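Local atomic coordinates of NDP-rhamnosyltransferase (Saccharopolyspora spinosa, PDB entry 3TSA), a protein that belongs to the glycosyltransferases of the GT-B fold, in which two Rossmann-like domains face each other. Residues Phe319-Ala322 against Arg323-Ala327. Numbering follows the deposited sequence.
Sequences FDYA and RNLAA
Asp320 and Arg323, one turn apart on the same helix, run side by side and meet in a salt bridge at 3.2 Å between OD1 and NH2. As a hydrogen bond it is weak: the N-H...O angle is 126°, and the carboxylate and guanidinium planes stand 80° apart. With CG beside the backbone N and a bend at chi3, the arginine folds back along the helix, and the rim of one guanidinium face comes to lie over Phe319 O. A water extends the polar edge, donating to Asp320 OD1 at 2.7 Å and accepting from Asn324 ND2 at 3.0 Å. Arg323 NH2 also hydrogen-bonds to Gly77 O and Asn324 ND2 to Leu186 O, both in the N-terminal half of the chain, so this edge of the helix faces across to the other domain. Helix 318-327 itself is the connection of a beta-alpha-beta unit between parallel strands 309-311 and 331-333 in the C-terminal Rossmann-like domain of the GT-B fold. Its backbone follows the alpha-helical i to i+4 pattern, as in Leu325 N to Tyr321 O, 2.8 Å. On the buried side the contact is apolar: Leu325 CD1 lies 4.1 Å from Tyr321 CZ, and Leu325 CB sits over the rim of one ring face. With CG anti to the backbone N (chi1 176°), the tyrosine runs alongside Leu325, and its hydroxyl hydrogen-bonds with Gln309 and Thr303.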
loop_
_atom_site.group_PDB
_atom_site.type_symbol
_atom_site.label_atom_id
_atom_site.label_comp_id
_atom_site.label_asym_id
_atom_site.label_seq_id
_atom_site.Cartn_x
_atom_site.Cartn_y
_atom_site.Cartn_z
ATOM N N PHE A 319 -21.054 4.107 -20.416
ATOM C CA PHE A 319 -21.825 4.996 -21.311
ATOM C C PHE A 319 -22.123 6.324 -20.734
ATOM O O PHE A 319 -22.001 7.309 -21.413
ATOM C CB PHE A 319 -23.155 4.262 -21.740
ATOM C CG PHE A 319 -22.815 2.985 -22.479
ATOM C CD1 PHE A 319 -22.487 3.074 -23.843
ATOM C CD2 PHE A 319 -22.737 1.760 -21.793
ATOM C CE1 PHE A 319 -22.053 1.870 -24.566
ATOM C CE2 PHE A 319 -22.311 0.570 -22.501
ATOM C CZ PHE A 319 -21.928 0.660 -23.844
ATOM N N ASP A 320 -22.570 6.349 -19.461
ATOM C CA ASP A 320 -22.782 7.602 -18.742
ATOM C C ASP A 320 -21.519 8.416 -18.641
ATOM O O ASP A 320 -21.546 9.599 -19.007
ATOM C CB ASP A 320 -23.341 7.268 -17.344
ATOM C CG ASP A 320 -24.779 6.764 -17.450
ATOM O OD1 ASP A 320 -25.655 7.649 -17.642
ATOM O OD2 ASP A 320 -25.008 5.568 -17.364
ATOM N N TYR A 321 -20.409 7.802 -18.199
ATOM C CA TYR A 321 -19.178 8.589 -18.108
ATOM C C TYR A 321 -18.801 9.114 -19.487
ATOM O O TYR A 321 -18.460 10.271 -19.636
ATOM C CB TYR A 321 -18.022 7.734 -17.630
ATOM C CG TYR A 321 -16.764 8.477 -17.616
ATOM C CD1 TYR A 321 -16.497 9.373 -16.591
ATOM C CD2 TYR A 321 -15.809 8.281 -18.620
ATOM C CE1 TYR A 321 -15.269 10.131 -16.579
ATOM C CE2 TYR A 321 -14.598 9.000 -18.640
ATOM C CZ TYR A 321 -14.355 9.916 -17.616
ATOM O OH TYR A 321 -13.182 10.623 -17.547
ATOM N N ALA A 322 -18.866 8.258 -20.504
ATOM C CA ALA A 322 -18.449 8.692 -21.839
ATOM C C ALA A 322 -19.278 9.901 -22.370
ATOM O O ALA A 322 -18.691 10.844 -22.912
ATOM C CB ALA A 322 -18.482 7.510 -22.857
ATOM N N ARG A 323 -20.607 9.820 -22.253
ATOM C CA ARG A 323 -21.501 10.853 -22.681
ATOM C C ARG A 323 -21.244 12.153 -21.881
ATOM O O ARG A 323 -21.228 13.266 -22.482
ATOM C CB ARG A 323 -22.991 10.438 -22.534
ATOM C CG ARG A 323 -23.483 9.452 -23.573
ATOM C CD ARG A 323 -25.039 9.382 -23.476
ATOM N NE ARG A 323 -25.533 8.956 -22.130
ATOM C CZ ARG A 323 -25.965 7.708 -21.922
ATOM N NH1 ARG A 323 -25.867 6.832 -22.900
ATOM N NH2 ARG A 323 -26.428 7.352 -20.751
ATOM N N ASN A 324 -20.972 11.983 -20.607
ATOM C CA ASN A 324 -20.915 13.195 -19.800
ATOM C C ASN A 324 -19.575 13.858 -19.977
ATOM O O ASN A 324 -19.493 15.099 -20.049
ATOM C CB ASN A 324 -21.171 12.859 -18.331
ATOM C CG ASN A 324 -22.641 12.347 -18.100
ATOM O OD1 ASN A 324 -23.516 12.348 -19.019
ATOM N ND2 ASN A 324 -22.841 11.798 -16.907
ATOM N N LEU A 325 -18.530 13.054 -20.147
ATOM C CA LEU A 325 -17.207 13.601 -20.472
ATOM C C LEU A 325 -17.229 14.398 -21.800
ATOM O O LEU A 325 -16.686 15.485 -21.912
ATOM C CB LEU A 325 -16.215 12.444 -20.631
ATOM C CG LEU A 325 -14.780 13.013 -20.858
ATOM C CD1 LEU A 325 -14.197 13.473 -19.585
ATOM C CD2 LEU A 325 -13.821 12.054 -21.442
ATOM N N ALA A 326 -17.836 13.829 -22.828
ATOM C CA ALA A 326 -17.978 14.528 -24.126
ATOM C C ALA A 326 -18.790 15.785 -23.990
ATOM O O ALA A 326 -18.430 16.799 -24.559
ATOM C CB ALA A 326 -18.635 13.573 -25.174
ATOM N N ALA A 327 -19.877 15.720 -23.237
ATOM C CA ALA A 327 -20.686 16.945 -23.051
ATOM C C ALA A 327 -19.864 18.042 -22.422
ATOM O O ALA A 327 -20.041 19.232 -22.744
ATOM C CB ALA A 327 -21.961 16.658 -22.265
HETATM O O HOH W 1 -25.354 10.110 -16.662
#